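Side-chain contacts in transcriptional regulator (Pyrococcus horikoshii, PDB 1UDD), which is a TenA homologue of the TENA/THI-4/PQQC family, an all-helical protein assembled from four copies of the chain: residues A[54-59]-A[119-124]; A[62-67]-A[124-129]. All blocks are in the same frame, centred on the assembly; numbering follows the deposited sequence.

Interaction 1 (A[54-59]-A[119-124])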
loop_
_atom_site.group_PDB
_atom_site.type_symbol
_atom_site.label_atom_id
_atom_site.label_comp_id
_atom_site.label_asym_id
_atom_site.label_seq_id
_atom_site.Cartn_x
_atom_site.Cartn_y
_atom_site.Cartn_z
ATOM N N THR A 54 -9.132 -12.357 2.967
ATOM C CA THR A 54 -7.880 -12.774 2.341
ATOM C C THR A 54 -7.010 -11.580 1.934
ATOM O O THR A 54 -5.808 -11.576 2.189
ATOM C CB THR A 54 -8.164 -13.647 1.111
ATOM O OG1 THR A 54 -8.876 -14.815 1.534
ATOM C CG2 THR A 54 -6.883 -14.076 0.437
ATOM N N ARG A 55 -7.613 -10.568 1.309
ATOM C CA ARG A 55 -6.861 -9.387 0.889
ATOM C C ARG A 55 -6.224 -8.692 2.067
ATOM O O ARG A 55 -5.060 -8.292 2.001
ATOM C CB ARG A 55 -7.751 -8.350 0.182
ATOM C CG ARG A 55 -8.132 -8.693 -1.236
ATOM C CD ARG A 55 -8.954 -7.572 -1.913
ATOM N NE ARG A 55 -9.704 -8.157 -3.013
ATOM C CZ ARG A 55 -9.146 -8.562 -4.142
ATOM N NH1 ARG A 55 -7.842 -8.409 -4.315
ATOM N NH2 ARG A 55 -9.877 -9.187 -5.059
ATOM N N ALA A 56 -6.986 -8.526 3.145
ATOM C CA ALA A 56 -6.451 -7.830 4.310
ATOM C C ALA A 56 -5.312 -8.637 4.941
ATOM O O ALA A 56 -4.291 -8.067 5.341
ATOM C CB ALA A 56 -7.573 -7.545 5.334
ATOM N N LEU A 57 -5.470 -9.959 5.005
ATOM C CA LEU A 57 -4.413 -10.786 5.570
ATOM C C LEU A 57 -3.146 -10.687 4.737
ATOM O O LEU A 57 -2.040 -10.668 5.289
ATOM C CB LEU A 57 -4.848 -12.246 5.666
ATOM C CG LEU A 57 -5.811 -12.513 6.834
ATOM C CD1 LEU A 57 -6.467 -13.892 6.681
ATOM C CD2 LEU A 57 -5.063 -12.398 8.141
ATOM N N ALA A 58 -3.307 -10.611 3.411
ATOM C CA ALA A 58 -2.148 -10.521 2.533
ATOM C C ALA A 58 -1.384 -9.215 2.822
ATOM O O ALA A 58 -0.167 -9.226 2.955
ATOM C CB ALA A 58 -2.585 -10.575 1.060
ATOM N N VAL A 59 -2.094 -8.095 2.916
ATOM C CA VAL A 59 -1.415 -6.827 3.204
ATOM C C VAL A 59 -0.708 -6.887 4.571
ATOM O O VAL A 59 0.461 -6.511 4.696
ATOM C CB VAL A 59 -2.394 -5.640 3.189
ATOM C CG1 VAL A 59 -1.673 -4.379 3.623
ATOM C CG2 VAL A 59 -2.981 -5.472 1.796
ATOM N N ALA A 119 -8.330 -1.224 4.377
ATOM C CA ALA A 119 -7.833 0.110 4.698
ATOM C C ALA A 119 -7.054 0.132 6.019
ATOM O O ALA A 119 -6.025 0.818 6.143
ATOM C CB ALA A 119 -8.997 1.100 4.758
ATOM N N THR A 120 -7.540 -0.608 7.007
ATOM C CA THR A 120 -6.873 -0.644 8.310
ATOM C C THR A 120 -5.544 -1.389 8.233
ATOM O O THR A 120 -4.554 -0.994 8.862
ATOM C CB THR A 120 -7.787 -1.275 9.372
ATOM O OG1 THR A 120 -9.042 -0.590 9.371
ATOM C CG2 THR A 120 -7.181 -1.140 10.754
ATOM N N ALA A 121 -5.514 -2.461 7.447
ATOM C CA ALA A 121 -4.286 -3.226 7.253
ATOM C C ALA A 121 -3.234 -2.332 6.568
ATOM O O ALA A 121 -2.043 -2.387 6.873
ATOM C CB ALA A 121 -4.566 -4.434 6.377
ATOM N N TYR A 122 -3.692 -1.512 5.628
ATOM C CA TYR A 122 -2.801 -0.636 4.895
ATOM C C TYR A 122 -2.237 0.516 5.718
ATOM O O TYR A 122 -1.033 0.757 5.728
ATOM C CB TYR A 122 -3.508 -0.068 3.646
ATOM C CG TYR A 122 -2.714 1.045 2.997
ATOM C CD1 TYR A 122 -2.941 2.372 3.344
ATOM C CD2 TYR A 122 -1.648 0.759 2.126
ATOM C CE1 TYR A 122 -2.129 3.394 2.855
ATOM C CE2 TYR A 122 -0.822 1.772 1.638
ATOM C CZ TYR A 122 -1.069 3.094 2.009
ATOM O OH TYR A 122 -0.254 4.118 1.562
ATOM N N LYS A 123 -3.094 1.241 6.410
ATOM C CA LYS A 123 -2.582 2.370 7.157
ATOM C C LYS A 123 -1.947 2.106 8.501
ATOM O O LYS A 123 -1.095 2.887 8.922
ATOM C CB LYS A 123 -3.649 3.453 7.299
ATOM C CG LYS A 123 -4.962 2.982 7.804
ATOM C CD LYS A 123 -5.957 4.123 7.770
ATOM C CE LYS A 123 -7.326 3.642 8.190
ATOM N NZ LYS A 123 -8.219 4.787 8.467
ATOM N N GLY A 124 -2.292 0.997 9.151
ATOM C CA GLY A 124 -1.734 0.754 10.478
ATOM C C GLY A 124 -0.669 -0.302 10.547
ATOM O O GLY A 124 -0.400 -0.963 9.535
#

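Interaction 2 (A[62-67]-A[124-129])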
loop_
_atom_site.group_PDB
_atom_site.type_symbol
_atom_site.label_atom_id
_atom_site.label_comp_id
_atom_site.label_asym_id
_atom_site.label_seq_id
_atom_site.Cartn_x
_atom_site.Cartn_y
_atom_site.Cartn_z
ATOM N N SER A 62 2.347 -8.850 4.183
ATOM C CA SER A 62 3.362 -8.173 3.387
ATOM C C SER A 62 4.226 -7.196 4.207
ATOM O O SER A 62 5.339 -6.849 3.811
ATOM C CB SER A 62 2.683 -7.420 2.243
ATOM O OG SER A 62 2.021 -6.259 2.724
ATOM N N LYS A 63 3.719 -6.788 5.364
ATOM C CA LYS A 63 4.392 -5.819 6.224
ATOM C C LYS A 63 4.995 -6.420 7.490
ATOM O O LYS A 63 5.826 -5.807 8.158
ATOM C CB LYS A 63 3.388 -4.721 6.597
ATOM C CG LYS A 63 2.748 -4.079 5.366
ATOM C CD LYS A 63 1.497 -3.250 5.705
ATOM C CE LYS A 63 1.783 -2.062 6.610
ATOM N NZ LYS A 63 0.532 -1.250 6.811
ATOM N N ALA A 64 4.580 -7.632 7.803
ATOM C CA ALA A 64 5.043 -8.299 8.990
ATOM C C ALA A 64 6.470 -8.812 8.892
ATOM O O ALA A 64 7.043 -8.951 7.813
ATOM C CB ALA A 64 4.096 -9.445 9.319
ATOM N N GLU A 65 7.050 -9.071 10.051
ATOM C CA GLU A 65 8.396 -9.619 10.124
ATOM C C GLU A 65 8.255 -11.141 10.063
ATOM O O GLU A 65 7.177 -11.688 10.340
ATOM C CB GLU A 65 9.061 -9.221 11.452
ATOM C CG GLU A 65 9.778 -7.873 11.434
ATOM C CD GLU A 65 10.985 -7.869 10.498
ATOM O OE1 GLU A 65 10.789 -7.839 9.259
ATOM O OE2 GLU A 65 12.134 -7.906 11.000
ATOM N N TYR A 66 9.323 -11.819 9.674
ATOM C CA TYR A 66 9.304 -13.272 9.637
ATOM C C TYR A 66 9.597 -13.687 11.084
ATOM O O TYR A 66 10.350 -13.009 11.782
ATOM C CB TYR A 66 10.391 -13.781 8.696
ATOM C CG TYR A 66 10.483 -15.283 8.628
ATOM C CD1 TYR A 66 11.325 -15.985 9.488
ATOM C CD2 TYR A 66 9.675 -16.009 7.753
ATOM C CE1 TYR A 66 11.355 -17.376 9.488
ATOM C CE2 TYR A 66 9.693 -17.405 7.744
ATOM C CZ TYR A 66 10.539 -18.079 8.619
ATOM O OH TYR A 66 10.571 -19.451 8.633
ATOM N N PRO A 67 9.017 -14.798 11.558
ATOM C CA PRO A 67 8.100 -15.761 10.937
ATOM C C PRO A 67 6.612 -15.416 10.984
ATOM O O PRO A 67 5.798 -16.164 10.440
ATOM C CB PRO A 67 8.382 -17.033 11.720
ATOM C CG PRO A 67 8.500 -16.487 13.117
ATOM C CD PRO A 67 9.440 -15.291 12.886
ATOM N N GLY A 124 -2.292 0.997 9.151
ATOM C CA GLY A 124 -1.734 0.754 10.478
ATOM C C GLY A 124 -0.669 -0.302 10.547
ATOM O O GLY A 124 -0.400 -0.963 9.535
ATOM N N ASN A 125 -0.052 -0.451 11.725
ATOM C CA ASN A 125 0.975 -1.474 11.932
ATOM C C ASN A 125 0.270 -2.848 11.939
ATOM O O ASN A 125 -0.959 -2.915 11.751
ATOM C CB ASN A 125 1.728 -1.243 13.257
ATOM C CG ASN A 125 0.795 -1.103 14.460
ATOM O OD1 ASN A 125 -0.204 -1.820 14.578
ATOM N ND2 ASN A 125 1.132 -0.178 15.369
ATOM N N ILE A 126 1.008 -3.935 12.169
ATOM C CA ILE A 126 0.385 -5.263 12.137
ATOM C C ILE A 126 -0.636 -5.498 13.240
ATOM O O ILE A 126 -1.666 -6.143 13.016
ATOM C CB ILE A 126 1.426 -6.394 12.187
ATOM C CG1 ILE A 126 1.980 -6.536 13.592
ATOM C CG2 ILE A 126 2.547 -6.094 11.205
ATOM C CD1 ILE A 126 2.481 -7.924 13.906
ATOM N N ILE A 127 -0.370 -4.969 14.429
ATOM C CA ILE A 127 -1.313 -5.130 15.536
ATOM C C ILE A 127 -2.635 -4.449 15.204
ATOM O O ILE A 127 -3.733 -4.984 15.468
ATOM C CB ILE A 127 -0.763 -4.529 16.834
ATOM C CG1 ILE A 127 0.511 -5.266 17.233
ATOM C CG2 ILE A 127 -1.806 -4.642 17.938
ATOM C CD1 ILE A 127 0.304 -6.768 17.444
ATOM N N GLU A 128 -2.553 -3.262 14.620
ATOM C CA GLU A 128 -3.784 -2.563 14.248
ATOM C C GLU A 128 -4.514 -3.329 13.136
ATOM O O GLU A 128 -5.739 -3.430 13.127
ATOM C CB GLU A 128 -3.447 -1.139 13.801
ATOM C CG GLU A 128 -2.759 -0.358 14.894
ATOM C CD GLU A 128 -2.246 0.997 14.442
ATOM O OE1 GLU A 128 -1.616 1.078 13.368
ATOM O OE2 GLU A 128 -2.449 1.984 15.176
ATOM N N GLY A 129 -3.761 -3.885 12.199
ATOM C CA GLY A 129 -4.395 -4.626 11.123
ATOM C C GLY A 129 -5.107 -5.834 11.690
ATOM O O GLY A 129 -6.288 -6.046 11.413
#

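Interaction 1 (A[54-59]-A[119-124])
Apolar contact between helix 36-63 and helix 108-123 centres here on Ala121, whose methyl is directed at the opposite helix and meets two residues one turn apart. Its CB lies 4.0 Å from Val59 CG1 and 4.5 Å from Ala56 CB, so the methyl sits between a branched side chain and a small one. The valine rotation explains the first of these contacts: with CG1 anti to the backbone N (chi1 175°), this branch extends toward 119-124, while CG2 stays farther from Ala121.

The second kind of contact is between methyl groups and the opposing backbone. Val59 CG1 reaches the carbonyl of Ala121, 3.8 Å from its O, and comes to 4.0 Å from Tyr122 N, so a single methyl touches the main chain across one peptide link. In the other direction, Ala121 CB rests 3.8 Å from Ala56 O. These are van der Waals contacts, and they reach the main chain because the residues at the nearest point are alanines.

Tyr122 takes part mainly through its backbone N; the ring end of its side chain leads away from helix 36-63. Its OH is hydrogen-bonded to Ser62 of the fourth subunit, and its ring meets Tyr122 of the third. Within the same chain, Ala56 also touches Leu133 of helix 126-146.

The axes agree with the side-chain evidence. The short helical segments come within 8.6 Å of each other and run 6° from parallel, and the nearest alpha carbons, those of Ala56 and Ala121, are 5.9 Å apart. This is nearly parallel helix-helix packing, buried where helix 36-63 and helix 108-123 of the all-alpha TenA-type bundle meet neighbouring subunits.

Interaction 2 (A[62-67]-A[124-129])
Lys63 donates from NZ to Gly124 O, 2.9 Å away, in the hydrogen bond that joins the two segments. The C=O...N angle is 153° and the donor is tilted 24° from the carbonyl plane, so the amine approaches somewhat obliquely. A bend at chi3 (63°), between extended chi2 and chi4, turns CE and NZ toward this carbonyl. The same amine probably also bonds to Ala121 O, its strongest partner, and lies close to Tyr122 O, so it gathers carbonyl oxygens from the end of helix 108-123 and from the first residue beyond it.

The turn that follows Gly124 is held by a capping box at the start of helix 126-146. Asn125, at the N-cap, accepts from Glu128 N through OD1 at 2.8 Å, with the donor nearly in line with the amide C=O. In return, Glu128 OE1 accepts from Asn125 N at 2.7 Å, using its anti side. The other carboxylate oxygen, OE2, forms a salt bridge with Arg192 of helix 190-213.

The apolar side-chain contact is between Ala64 and Ile126. The gamma methyl CG2 of Ile126 does the touching, 4.0 Å from Ala64 CA and 4.1 Å from Ala64 CB. Being anti to the carbonyl carbon, CG2 lies beside the isoleucine's own backbone N, toward the start of the helix. Helix 68-79 borders both residues, through Leu68 on Ile126 and Met69 on Ala64, while Ala64 O accepts from Arg55 of the second subunit.

How the interactions relate
Interactions 1 and 2 lie next to each other, their centres about 9 Å apart, and both draw on helix 36-63. Their segments share Gly124, at the turn from helix 108-123 to helix 126-146, which makes its cross-contact in interaction 2. Lys63 NZ of interaction 2 ties the two together, 2.8 Å from both Ala121 O (a probable hydrogen bond) and Tyr122 O. Elsewhere, Thr120 CG2 packs 3.6 Å from Glu128 O. Interaction 1 is buried and interaction 2 partly so. Both touch the second and fourth subunits, and interaction 1 the third as well, which places them near interfaces of the tetramer.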